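Local coordinates for protein lipase (Pelosinus fermentans, PDB 5AH0) that probably hydrolyses ester bonds as a zinc-containing alpha/beta-hydrolase lipase, and also breaks down the polyester poly(butylene adipate-co-terephthalate), at residues A[11-16]-A[177-182]; A[69-74]-A[141-146]; A[80-85]-A[231-236]; A[240-245]-A[302-307]. All coordinates share one frame; numbering follows the deposited sequence.

Contact 1: A[11-16]-A[177-182]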
loop_
_atom_site.group_PDB
_atom_site.type_symbol
_atom_site.label_atom_id
_atom_site.label_comp_id
_atom_site.label_asym_id
_atom_site.label_seq_id
_atom_site.Cartn_x
_atom_site.Cartn_y
_atom_site.Cartn_z
ATOM N N GLY A 11 -1.963 -0.670 2.719
ATOM C CA GLY A 11 -1.056 -1.574 2.039
ATOM C C GLY A 11 -1.630 -2.955 1.770
ATOM O O GLY A 11 -2.815 -3.112 1.464
ATOM N N PHE A 12 -0.766 -3.958 1.864
ATOM C CA PHE A 12 -1.135 -5.353 1.661
ATOM C C PHE A 12 -2.181 -5.827 2.685
ATOM O O PHE A 12 -1.968 -5.704 3.879
ATOM C CB PHE A 12 0.148 -6.194 1.710
ATOM C CG PHE A 12 -0.071 -7.676 1.703
ATOM C CD1 PHE A 12 -0.966 -8.269 0.827
ATOM C CD2 PHE A 12 0.644 -8.481 2.574
ATOM C CE1 PHE A 12 -1.156 -9.649 0.830
ATOM C CE2 PHE A 12 0.463 -9.851 2.587
ATOM C CZ PHE A 12 -0.437 -10.439 1.710
ATOM N N MET A 13 -3.305 -6.354 2.194
ATOM C CA MET A 13 -4.431 -6.829 3.015
ATOM C C MET A 13 -5.162 -5.725 3.758
ATOM O O MET A 13 -6.010 -6.004 4.610
ATOM C CB MET A 13 -3.983 -7.877 4.036
ATOM C CG MET A 13 -3.365 -9.132 3.451
ATOM S SD MET A 13 -4.521 -10.041 2.442
ATOM C CE MET A 13 -5.915 -10.287 3.542
ATOM N N GLY A 14 -4.848 -4.478 3.431
ATOM C CA GLY A 14 -5.539 -3.342 4.017
ATOM C C GLY A 14 -7.008 -3.323 3.638
ATOM O O GLY A 14 -7.396 -3.943 2.644
ATOM N N TRP A 15 -7.816 -2.611 4.428
ATOM C CA TRP A 15 -9.281 -2.575 4.272
ATOM C C TRP A 15 -9.870 -1.166 4.410
ATOM O O TRP A 15 -9.265 -0.288 5.025
ATOM C CB TRP A 15 -9.938 -3.508 5.299
ATOM C CG TRP A 15 -9.666 -3.114 6.710
ATOM C CD1 TRP A 15 -10.441 -2.314 7.510
ATOM C CD2 TRP A 15 -8.535 -3.498 7.504
ATOM N NE1 TRP A 15 -9.851 -2.171 8.754
ATOM C CE2 TRP A 15 -8.690 -2.900 8.778
ATOM C CE3 TRP A 15 -7.410 -4.293 7.267
ATOM C CZ2 TRP A 15 -7.759 -3.072 9.802
ATOM C CZ3 TRP A 15 -6.484 -4.449 8.286
ATOM C CH2 TRP A 15 -6.663 -3.840 9.533
ATOM N N GLY A 16 -11.051 -0.951 3.827
ATOM C CA GLY A 16 -11.671 0.363 3.805
ATOM C C GLY A 16 -12.590 0.612 4.986
ATOM O O GLY A 16 -12.933 -0.313 5.721
ATOM N N ASP A 177 -0.727 -17.975 3.549
ATOM C CA ASP A 177 -0.966 -18.269 4.950
ATOM C C ASP A 177 -1.155 -16.967 5.709
ATOM O O ASP A 177 -2.023 -16.858 6.579
ATOM C CB ASP A 177 0.186 -19.055 5.562
ATOM C CG ASP A 177 -0.037 -19.348 7.034
ATOM O OD1 ASP A 177 -0.746 -20.331 7.347
ATOM O OD2 ASP A 177 0.471 -18.581 7.882
ATOM N N PHE A 178 -0.335 -15.976 5.369
ATOM C CA PHE A 178 -0.437 -14.678 6.003
ATOM C C PHE A 178 -1.785 -14.031 5.703
ATOM O O PHE A 178 -2.411 -13.454 6.583
ATOM C CB PHE A 178 0.675 -13.743 5.553
ATOM C CG PHE A 178 0.589 -12.400 6.196
ATOM C CD1 PHE A 178 1.047 -12.220 7.486
ATOM C CD2 PHE A 178 -0.015 -11.338 5.547
ATOM C CE1 PHE A 178 0.928 -10.997 8.107
ATOM C CE2 PHE A 178 -0.136 -10.104 6.166
ATOM C CZ PHE A 178 0.332 -9.938 7.443
ATOM N N ALA A 179 -2.224 -14.109 4.452
ATOM C CA ALA A 179 -3.483 -13.489 4.090
ATOM C C ALA A 179 -4.628 -14.106 4.880
ATOM O O ALA A 179 -5.362 -13.395 5.578
ATOM C CB ALA A 179 -3.729 -13.612 2.602
ATOM N N LYS A 180 -4.762 -15.430 4.782
ATOM C CA LYS A 180 -5.801 -16.150 5.498
ATOM C C LYS A 180 -5.804 -15.796 6.979
ATOM O O LYS A 180 -6.852 -15.480 7.548
ATOM C CB LYS A 180 -5.617 -17.653 5.327
ATOM C CG LYS A 180 -5.976 -18.171 3.944
ATOM C CD LYS A 180 -5.288 -19.502 3.678
ATOM C CE LYS A 180 -6.006 -20.260 2.581
ATOM N NZ LYS A 180 -5.259 -21.460 2.150
ATOM N N ASN A 181 -4.629 -15.802 7.600
ATOM C CA ASN A 181 -4.557 -15.539 9.029
ATOM C C ASN A 181 -4.883 -14.095 9.391
ATOM O O ASN A 181 -5.434 -13.834 10.456
ATOM C CB ASN A 181 -3.182 -15.906 9.561
ATOM C CG ASN A 181 -3.050 -17.386 9.820
ATOM O OD1 ASN A 181 -3.582 -17.904 10.808
ATOM N ND2 ASN A 181 -2.343 -18.084 8.931
ATOM N N LEU A 182 -4.579 -13.151 8.507
ATOM C CA LEU A 182 -4.945 -11.768 8.792
ATOM C C LEU A 182 -6.465 -11.604 8.832
ATOM O O LEU A 182 -6.990 -10.942 9.715
ATOM C CB LEU A 182 -4.349 -10.809 7.765
ATOM C CG LEU A 182 -4.747 -9.372 8.117
ATOM C CD1 LEU A 182 -3.548 -8.518 8.398
ATOM C CD2 LEU A 182 -5.612 -8.750 7.031
#
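The rings of F12 and F178 lie nearly parallel, with 30° between their planes, but are slid so far apart that they barely overlap, their centroids 5.6 Å from each other. The nearest atoms are F12 CE2 and F178 CD2, 3.3 Å apart. One face of the F12 ring is occupied from within its own segment: M13 CG sits 3.4 Å above the plane, offset toward the rim. F178 also meets F290 edge-to-face, and F12 meets F175. The edge of the W15 indole is turned to M13 O, which lies in its plane.

M13 does most of the remaining packing. Its chain bends at both chi2 (-63°) and chi3, which folds the thioether down against the helix: SD rests on A179 CB at 3.7 Å, while CE comes 3.8 Å from A179 O. L182 slides past M13 in the opposite direction and sets CD2 3.5 Å from M13 CB. The side chains that meet are apolar, and all five residues are buried.

The loop gets its shape from a type II beta turn, G11 to G14, closed by G14 N to G11 O. Its place directly after strand 6-9 and its His-Gly-Phe sequence are consistent with the oxyanion-hole loop of alpha/beta-hydrolase lipases, here packed against helix 173-190, which may belong to the lid region, as in related lipases.

Contact 2: A[69-74]-A[141-146]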
loop_
_atom_site.group_PDB
_atom_site.type_symbol
_atom_site.label_atom_id
_atom_site.label_comp_id
_atom_site.label_asym_id
_atom_site.label_seq_id
_atom_site.Cartn_x
_atom_site.Cartn_y
_atom_site.Cartn_z
ATOM N N THR A 69 -15.077 5.744 -13.107
ATOM C CA THR A 69 -15.063 4.288 -13.174
ATOM C C THR A 69 -13.628 3.823 -13.390
ATOM O O THR A 69 -12.884 4.420 -14.172
ATOM C CB THR A 69 -15.973 3.757 -14.303
ATOM O OG1 THR A 69 -17.301 4.254 -14.115
ATOM C CG2 THR A 69 -16.009 2.236 -14.314
ATOM N N VAL A 70 -13.249 2.760 -12.685
ATOM C CA VAL A 70 -11.903 2.210 -12.768
ATOM C C VAL A 70 -11.571 1.673 -14.163
ATOM O O VAL A 70 -12.312 0.868 -14.729
ATOM C CB VAL A 70 -11.697 1.083 -11.739
ATOM C CG1 VAL A 70 -10.300 0.512 -11.863
ATOM C CG2 VAL A 70 -11.943 1.602 -10.330
ATOM N N ASP A 71 -10.462 2.150 -14.718
ATOM C CA ASP A 71 -9.984 1.675 -16.005
ATOM C C ASP A 71 -8.596 1.061 -15.857
ATOM O O ASP A 71 -7.605 1.777 -15.774
ATOM C CB ASP A 71 -9.949 2.826 -17.019
ATOM C CG ASP A 71 -9.767 2.349 -18.456
ATOM O OD1 ASP A 71 -8.613 2.085 -18.856
ATOM O OD2 ASP A 71 -10.775 2.281 -19.196
ATOM N N TYR A 72 -8.513 -0.263 -15.841
ATOM C CA TYR A 72 -7.215 -0.913 -15.734
ATOM C C TYR A 72 -6.417 -0.766 -17.029
ATOM O O TYR A 72 -5.205 -1.000 -17.050
ATOM C CB TYR A 72 -7.385 -2.386 -15.370
ATOM C CG TYR A 72 -8.084 -2.579 -14.047
ATOM C CD1 TYR A 72 -7.447 -2.258 -12.848
ATOM C CD2 TYR A 72 -9.391 -3.052 -13.993
ATOM C CE1 TYR A 72 -8.086 -2.416 -11.634
ATOM C CE2 TYR A 72 -10.038 -3.217 -12.783
ATOM C CZ TYR A 72 -9.380 -2.898 -11.607
ATOM O OH TYR A 72 -10.026 -3.058 -10.407
ATOM N N GLY A 73 -7.099 -0.374 -18.106
ATOM C CA GLY A 73 -6.444 -0.098 -19.373
ATOM C C GLY A 73 -6.791 -1.087 -20.466
ATOM O O GLY A 73 -6.995 -2.269 -20.197
ATOM N N HIS A 74 -6.852 -0.610 -21.707
ATOM C CA HIS A 74 -7.204 -1.471 -22.827
ATOM C C HIS A 74 -6.160 -2.574 -23.048
ATOM O O HIS A 74 -6.497 -3.762 -23.105
ATOM C CB HIS A 74 -7.377 -0.643 -24.101
ATOM C CG HIS A 74 -7.876 -1.436 -25.266
ATOM N ND1 HIS A 74 -9.031 -2.186 -25.213
ATOM C CD2 HIS A 74 -7.378 -1.601 -26.515
ATOM C CE1 HIS A 74 -9.223 -2.779 -26.378
ATOM N NE2 HIS A 74 -8.235 -2.438 -27.187
ATOM N N GLN A 141 -12.145 6.261 -26.242
ATOM C CA GLN A 141 -12.523 6.335 -24.847
ATOM C C GLN A 141 -11.399 5.791 -23.956
ATOM O O GLN A 141 -11.610 4.856 -23.186
ATOM C CB GLN A 141 -13.823 5.561 -24.626
ATOM C CG GLN A 141 -14.858 6.301 -23.818
ATOM C CD GLN A 141 -16.056 5.439 -23.487
ATOM O OE1 GLN A 141 -16.149 4.885 -22.388
ATOM N NE2 GLN A 141 -16.976 5.308 -24.441
ATOM N N LEU A 142 -10.198 6.350 -24.102
ATOM C CA LEU A 142 -9.048 5.989 -23.266
ATOM C C LEU A 142 -9.112 6.677 -21.894
ATOM O O LEU A 142 -9.576 7.815 -21.792
ATOM C CB LEU A 142 -7.747 6.361 -23.982
ATOM C CG LEU A 142 -6.427 6.189 -23.232
ATOM C CD1 LEU A 142 -6.062 4.713 -23.111
ATOM C CD2 LEU A 142 -5.310 6.972 -23.899
ATOM N N SER A 143 -8.644 5.997 -20.843
ATOM C CA SER A 143 -8.630 6.598 -19.508
ATOM C C SER A 143 -7.665 7.768 -19.402
ATOM O O SER A 143 -6.506 7.668 -19.807
ATOM C CB SER A 143 -8.267 5.583 -18.433
ATOM O OG SER A 143 -8.204 6.238 -17.173
ATOM N N SER A 144 -8.152 8.862 -18.823
ATOM C CA SER A 144 -7.380 10.092 -18.683
ATOM C C SER A 144 -6.044 9.903 -17.954
ATOM O O SER A 144 -5.093 10.654 -18.183
ATOM C CB SER A 144 -8.225 11.135 -17.946
ATOM O OG SER A 144 -7.476 12.297 -17.640
ATOM N N LEU A 145 -5.970 8.888 -17.098
ATOM C CA LEU A 145 -4.748 8.604 -16.360
ATOM C C LEU A 145 -3.536 8.427 -17.276
ATOM O O LEU A 145 -2.427 8.842 -16.936
ATOM C CB LEU A 145 -4.925 7.357 -15.490
ATOM C CG LEU A 145 -3.691 6.964 -14.671
ATOM C CD1 LEU A 145 -3.239 8.118 -13.768
ATOM C CD2 LEU A 145 -3.941 5.695 -13.863
ATOM N N PHE A 146 -3.754 7.819 -18.440
ATOM C CA PHE A 146 -2.647 7.450 -19.324
ATOM C C PHE A 146 -2.195 8.552 -20.282
ATOM O O PHE A 146 -1.281 8.342 -21.081
ATOM C CB PHE A 146 -3.019 6.198 -20.121
ATOM C CG PHE A 146 -3.477 5.056 -19.263
ATOM C CD1 PHE A 146 -2.583 4.383 -18.448
ATOM C CD2 PHE A 146 -4.800 4.656 -19.265
ATOM C CE1 PHE A 146 -3.004 3.331 -17.639
ATOM C CE2 PHE A 146 -5.227 3.602 -18.473
ATOM C CZ PHE A 146 -4.327 2.939 -17.656
#
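D71 and S143 meet through their aliphatic parts, D71 CB standing 3.5 Å from S143 CB. CG of D71 is anti to the backbone N (chi1 -167°), and D71 OD1 is equally near to S143 CB. The S143 hydroxyl takes a weak bond from L145 N in its own segment, and F146 N bonds to S143 O at 3.1 Å; together these shape the start of the short 3-10 turn 144-146.

The second kind of contact is aromatic. F146 presents its ring edge to the carboxylate: D71 OD1 lies near the ring plane, 3.7 Å from F146 CE2, and the two planes stand 68° apart. An oxygen at that rim faces the slightly positive C-H edge and not the pi cloud, an arrangement that should be mildly favourable. The same part of the ring packs on the backbone, with CE2 4.0 Å from G73 CA and CZ 4.1 Å from Y72 O.

Charge pairing is left to a third residue. D71 OD2 forms a salt bridge with R84, whose guanidinium also makes a weak bond to Q141 O and thereby links to both segments.

Strand 68-71 pairs antiparallel with strand 85-89 and ends here, G73 taking the N-cap position of helix 74-80. V70 and Y72 lean on helix 54-66, where Y72 OH bonds to E60, whereas F146 and L142 lie against helix 132-136.

Contact 3: A[80-85]-A[231-236]. With ZN (zinc ion), chain C.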
loop_
_atom_site.group_PDB
_atom_site.type_symbol
_atom_site.label_atom_id
_atom_site.label_comp_id
_atom_site.label_asym_id
_atom_site.label_seq_id
_atom_site.Cartn_x
_atom_site.Cartn_y
_atom_site.Cartn_z
ATOM N N LYS A 80 -3.290 -9.376 -19.507
ATOM C CA LYS A 80 -3.350 -10.126 -18.266
ATOM C C LYS A 80 -4.616 -10.981 -18.169
ATOM O O LYS A 80 -4.667 -11.932 -17.393
ATOM C CB LYS A 80 -3.265 -9.174 -17.078
ATOM C CG LYS A 80 -1.864 -9.012 -16.529
ATOM C CD LYS A 80 -0.951 -8.266 -17.492
ATOM C CE LYS A 80 0.478 -8.152 -16.957
ATOM N NZ LYS A 80 1.320 -9.332 -17.328
ATOM N N GLY A 81 -5.643 -10.643 -18.941
ATOM C CA GLY A 81 -6.891 -11.383 -18.874
ATOM C C GLY A 81 -7.862 -10.834 -17.842
ATOM O O GLY A 81 -8.368 -11.578 -17.001
ATOM N N HIS A 82 -8.115 -9.528 -17.914
ATOM C CA HIS A 82 -8.986 -8.817 -16.973
ATOM C C HIS A 82 -10.436 -8.682 -17.396
ATOM O O HIS A 82 -10.872 -9.237 -18.390
ATOM C CB HIS A 82 -8.487 -7.386 -16.758
ATOM C CG HIS A 82 -7.457 -7.236 -15.689
ATOM N ND1 HIS A 82 -7.233 -8.192 -14.727
ATOM C CD2 HIS A 82 -6.581 -6.234 -15.440
ATOM C CE1 HIS A 82 -6.268 -7.780 -13.921
ATOM N NE2 HIS A 82 -5.854 -6.597 -14.336
ATOM N N SER A 83 -11.168 -7.940 -16.576
ATOM C CA SER A 83 -12.235 -7.076 -17.032
ATOM C C SER A 83 -11.543 -5.733 -17.131
ATOM O O SER A 83 -10.836 -5.347 -16.202
ATOM C CB SER A 83 -13.408 -7.016 -16.054
ATOM O OG SER A 83 -13.848 -8.305 -15.680
ATOM N N ARG A 84 -11.681 -5.041 -18.255
ATOM C CA ARG A 84 -11.007 -3.756 -18.416
ATOM C C ARG A 84 -11.487 -2.734 -17.393
ATOM O O ARG A 84 -10.699 -1.982 -16.826
ATOM C CB ARG A 84 -11.212 -3.198 -19.828
ATOM C CG ARG A 84 -10.509 -1.866 -20.031
ATOM C CD ARG A 84 -11.008 -1.099 -21.235
ATOM N NE ARG A 84 -10.531 0.279 -21.196
ATOM C CZ ARG A 84 -10.480 1.089 -22.247
ATOM N NH1 ARG A 84 -10.861 0.661 -23.443
ATOM N NH2 ARG A 84 -10.027 2.326 -22.101
ATOM N N TYR A 85 -12.796 -2.717 -17.171
ATOM C CA TYR A 85 -13.418 -1.710 -16.328
ATOM C C TYR A 85 -13.755 -2.271 -14.954
ATOM O O TYR A 85 -14.247 -3.395 -14.839
ATOM C CB TYR A 85 -14.679 -1.159 -16.998
ATOM C CG TYR A 85 -14.415 -0.272 -18.200
ATOM C CD1 TYR A 85 -14.038 1.059 -18.035
ATOM C CD2 TYR A 85 -14.565 -0.755 -19.502
ATOM C CE1 TYR A 85 -13.807 1.883 -19.129
ATOM C CE2 TYR A 85 -14.332 0.060 -20.602
ATOM C CZ TYR A 85 -13.954 1.377 -20.407
ATOM O OH TYR A 85 -13.721 2.200 -21.484
ATOM N N THR A 231 -0.629 -15.897 -13.282
ATOM C CA THR A 231 -0.385 -14.510 -13.648
ATOM C C THR A 231 0.724 -13.879 -12.810
ATOM O O THR A 231 1.117 -14.410 -11.772
ATOM C CB THR A 231 -1.651 -13.661 -13.503
ATOM O OG1 THR A 231 -1.359 -12.316 -13.886
ATOM C CG2 THR A 231 -2.115 -13.656 -12.075
ATOM N N ASN A 232 1.240 -12.751 -13.282
ATOM C CA ASN A 232 2.189 -11.968 -12.501
ATOM C C ASN A 232 1.553 -10.630 -12.143
ATOM O O ASN A 232 2.247 -9.654 -11.888
ATOM C CB ASN A 232 3.499 -11.754 -13.267
ATOM C CG ASN A 232 3.319 -10.884 -14.504
ATOM O OD1 ASN A 232 2.226 -10.795 -15.064
ATOM N ND2 ASN A 232 4.394 -10.231 -14.929
ATOM N N ASP A 233 0.223 -10.602 -12.141
ATOM C CA ASP A 233 -0.539 -9.369 -11.958
ATOM C C ASP A 233 -1.276 -9.337 -10.631
ATOM O O ASP A 233 -2.359 -8.763 -10.527
ATOM C CB ASP A 233 -1.539 -9.196 -13.110
ATOM C CG ASP A 233 -2.127 -7.788 -13.179
ATOM O OD1 ASP A 233 -1.366 -6.810 -12.999
ATOM O OD2 ASP A 233 -3.354 -7.666 -13.415
ATOM N N LEU A 234 -0.684 -9.938 -9.609
ATOM C CA LEU A 234 -1.265 -9.871 -8.277
ATOM C C LEU A 234 -0.212 -9.432 -7.259
ATOM O O LEU A 234 0.981 -9.347 -7.590
ATOM C CB LEU A 234 -1.874 -11.217 -7.906
ATOM C CG LEU A 234 -3.144 -11.540 -8.693
ATOM C CD1 LEU A 234 -3.494 -13.004 -8.574
ATOM C CD2 LEU A 234 -4.297 -10.690 -8.207
ATOM N N ALA A 235 -0.650 -9.140 -6.035
ATOM C CA ALA A 235 0.255 -8.647 -4.993
ATOM C C ALA A 235 1.430 -9.594 -4.758
ATOM O O ALA A 235 2.555 -9.145 -4.558
ATOM C CB ALA A 235 -0.496 -8.418 -3.691
ATOM N N ASN A 236 1.172 -10.899 -4.829
ATOM C CA ASN A 236 2.191 -11.894 -4.511
ATOM C C ASN A 236 3.404 -11.820 -5.452
ATOM O O ASN A 236 4.521 -12.151 -5.060
ATOM C CB ASN A 236 1.576 -13.296 -4.517
ATOM C CG ASN A 236 1.122 -13.723 -5.897
ATOM O OD1 ASN A 236 0.727 -12.890 -6.712
ATOM N ND2 ASN A 236 1.167 -15.026 -6.165
HETATM ZN ZN ZN C . -4.019 -5.831 -13.751
#
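H82 and D233 come tip to tip at the zinc ion, D233 with CG anti to the backbone N (chi1 -166°) and H82 with chi1 at -87°. Their donor atoms are H82 NE2, 2.1 Å from the zinc, and D233 OD2, 2.0 Å from it, with imidazole and carboxylate planes 46° apart. The 2.9 Å between NE2 and OD2 is a consequence of the shared metal.

Beside the site runs K80, its chain bent at chi2 and chi4. K80 CG packs on D233 CB at 3.4 Å, and NZ donates a hydrogen bond to N232 OD1 at 2.8 Å, in the carbonyl plane and on a lone pair. Behind D233, T231 OG1 accepts from D233 N at 2.9 Å, an ST turn just ahead of the metal ligand. On the other segment, G81 is the C-prime residue of a Schellman motif that ends helix 74-80 and turns the chain toward H82.

D56 and H76 complete the zinc shell. Two carboxylates and two imidazoles would roughly balance the charge of the ion, and a shell filled by four protein side chains is consistent with a structural zinc tying distant segments together.

Contact 4: A[240-245]-A[302-307]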
loop_
_atom_site.group_PDB
_atom_site.type_symbol
_atom_site.label_atom_id
_atom_site.label_comp_id
_atom_site.label_asym_id
_atom_site.label_seq_id
_atom_site.Cartn_x
_atom_site.Cartn_y
_atom_site.Cartn_z
ATOM N N SER A 240 7.131 -9.539 -4.077
ATOM C CA SER A 240 8.364 -10.309 -4.039
ATOM C C SER A 240 9.566 -9.464 -4.425
ATOM O O SER A 240 9.433 -8.406 -5.046
ATOM C CB SER A 240 8.270 -11.525 -4.963
ATOM O OG SER A 240 8.188 -11.134 -6.319
ATOM N N THR A 241 10.745 -9.953 -4.064
ATOM C CA THR A 241 11.995 -9.320 -4.447
ATOM C C THR A 241 12.114 -9.304 -5.966
ATOM O O THR A 241 12.679 -8.376 -6.553
ATOM C CB THR A 241 13.182 -10.063 -3.844
ATOM O OG1 THR A 241 13.124 -11.439 -4.242
ATOM C CG2 THR A 241 13.123 -9.990 -2.331
ATOM N N ASP A 242 11.545 -10.329 -6.593
ATOM C CA ASP A 242 11.599 -10.490 -8.038
ATOM C C ASP A 242 10.725 -9.477 -8.754
ATOM O O ASP A 242 11.149 -8.866 -9.732
ATOM C CB ASP A 242 11.149 -11.894 -8.420
ATOM C CG ASP A 242 11.831 -12.961 -7.598
ATOM O OD1 ASP A 242 13.084 -12.964 -7.545
ATOM O OD2 ASP A 242 11.107 -13.765 -6.968
ATOM N N GLY A 243 9.510 -9.282 -8.256
ATOM C CA GLY A 243 8.586 -8.352 -8.876
ATOM C C GLY A 243 8.840 -6.887 -8.567
ATOM O O GLY A 243 8.632 -6.016 -9.417
ATOM N N ALA A 244 9.294 -6.605 -7.351
ATOM C CA ALA A 244 9.533 -5.221 -6.950
ATOM C C ALA A 244 10.662 -4.649 -7.800
ATOM O O ALA A 244 10.600 -3.517 -8.294
ATOM C CB ALA A 244 9.871 -5.140 -5.472
ATOM N N ARG A 245 11.688 -5.475 -7.947
ATOM C CA ARG A 245 12.818 -5.230 -8.813
ATOM C C ARG A 245 12.337 -4.719 -10.153
ATOM O O ARG A 245 12.784 -3.679 -10.638
ATOM C CB ARG A 245 13.598 -6.529 -8.976
ATOM C CG ARG A 245 15.037 -6.345 -9.261
ATOM C CD ARG A 245 15.819 -7.628 -9.091
ATOM N NE ARG A 245 15.243 -8.777 -9.780
ATOM C CZ ARG A 245 15.918 -9.898 -10.003
ATOM N NH1 ARG A 245 17.181 -9.989 -9.609
ATOM N NH2 ARG A 245 15.343 -10.917 -10.629
ATOM N N GLN A 302 21.327 -17.822 -8.358
ATOM C CA GLN A 302 21.687 -16.983 -9.485
ATOM C C GLN A 302 20.429 -16.501 -10.208
ATOM O O GLN A 302 19.458 -17.246 -10.358
ATOM C CB GLN A 302 22.648 -17.747 -10.401
ATOM C CG GLN A 302 22.194 -19.154 -10.748
ATOM C CD GLN A 302 23.225 -19.915 -11.574
ATOM O OE1 GLN A 302 24.273 -19.371 -11.930
ATOM N NE2 GLN A 302 22.935 -21.182 -11.871
ATOM N N GLY A 303 20.422 -15.227 -10.587
ATOM C CA GLY A 303 19.294 -14.648 -11.292
ATOM C C GLY A 303 18.277 -13.966 -10.388
ATOM O O GLY A 303 17.508 -13.122 -10.846
ATOM N N ARG A 304 18.274 -14.311 -9.102
ATOM C CA ARG A 304 17.370 -13.658 -8.157
ATOM C C ARG A 304 18.150 -12.788 -7.180
ATOM O O ARG A 304 19.356 -12.959 -7.022
ATOM C CB ARG A 304 16.540 -14.687 -7.383
ATOM C CG ARG A 304 15.484 -15.394 -8.216
ATOM C CD ARG A 304 14.743 -16.426 -7.387
ATOM N NE ARG A 304 13.476 -15.919 -6.867
ATOM C CZ ARG A 304 12.829 -16.464 -5.842
ATOM N NH1 ARG A 304 13.345 -17.522 -5.233
ATOM N NH2 ARG A 304 11.677 -15.952 -5.418
ATOM N N VAL A 305 17.456 -11.861 -6.527
ATOM C CA VAL A 305 18.060 -11.011 -5.503
ATOM C C VAL A 305 18.672 -11.877 -4.412
ATOM O O VAL A 305 18.005 -12.757 -3.861
ATOM C CB VAL A 305 17.018 -10.062 -4.892
ATOM C CG1 VAL A 305 17.625 -9.239 -3.749
ATOM C CG2 VAL A 305 16.432 -9.164 -5.968
ATOM N N ILE A 306 19.942 -11.636 -4.103
ATOM C CA ILE A 306 20.623 -12.440 -3.090
ATOM C C ILE A 306 20.177 -11.977 -1.707
ATOM O O ILE A 306 20.209 -10.784 -1.400
ATOM C CB ILE A 306 22.168 -12.371 -3.202
ATOM C CG1 ILE A 306 22.703 -13.414 -4.194
ATOM C CG2 ILE A 306 22.812 -12.659 -1.854
ATOM C CD1 ILE A 306 22.286 -13.221 -5.639
ATOM N N ILE A 307 19.730 -12.929 -0.895
ATOM C CA ILE A 307 19.158 -12.625 0.406
ATOM C C ILE A 307 20.027 -13.141 1.549
ATOM O O ILE A 307 20.085 -14.339 1.836
ATOM C CB ILE A 307 17.745 -13.185 0.494
ATOM C CG1 ILE A 307 16.880 -12.427 -0.510
ATOM C CG2 ILE A 307 17.187 -13.053 1.917
ATOM C CD1 ILE A 307 15.606 -13.100 -0.805
#
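R304 crosses D242 obliquely, touching it from CB to NH2. CB passes 3.9 Å from D242 OD1 and CG is nearer, 3.5 Å from the same oxygen, with CD close to it as well. A bend at chi3 (97°) then places NE for its bond to D242 OD1 at 3.1 Å, with a second, weak bond to OD2. Beyond it CZ also lies near the carboxylate, and at the tip NH2 donates to D242 OD2 over 2.7 Å, the acceptor lying in the guanidinium plane and offering its syn lone pair. This is a side-on, bidentate salt bridge, NE and NH2 each holding one oxygen, although the planes are 31° apart and OD1 is met somewhat out of the carboxylate plane.

A second arginine reaches the other way. R245 NH2 donates to G303 O at 3.1 Å, acceptor and guanidinium sharing a plane, and NH1 adds a weak bond to that same oxygen. Its aliphatic part meets V305, CD lying 3.5 Å from V305 CG2; R245 also forms a cation-pi pair with W329. V305 CB further packs on T241 CB at 4.0 Å, while T241 OG1 bonds to D170.

D242 and T241 stand in the first turn of helix 241-250. S240 OG accepts from G243 N at 3.0 Å, the classic serine N-cap, and an acidic residue in this first turn should interact favourably with the helix dipole. The loop from 302 to 307 is thus clasped to a capped helix N-terminus.

In the fold
Contact 1 is the most central and is packed by apolar side chains, whereas contacts 3 and 4 lie nearer the surface and rely on metal coordination and charge. Contact 2 is buried but well away from the chain's centre, and mixes van der Waals packing with a carboxylate. Contacts 2 and 3 share the strand pair 68-71 and 85-89 and helix 74-80: they touch through the R84 salt bridge to D71, and their segments alternate along the chain. Contact 3 crosses contact 1 in the same manner, without touching it. Segment 240-245 of contact 4 closely follows segment 231-236 of contact 3, through successive helices 235-238 and 241-250, yet the contact centres are 21 Å apart.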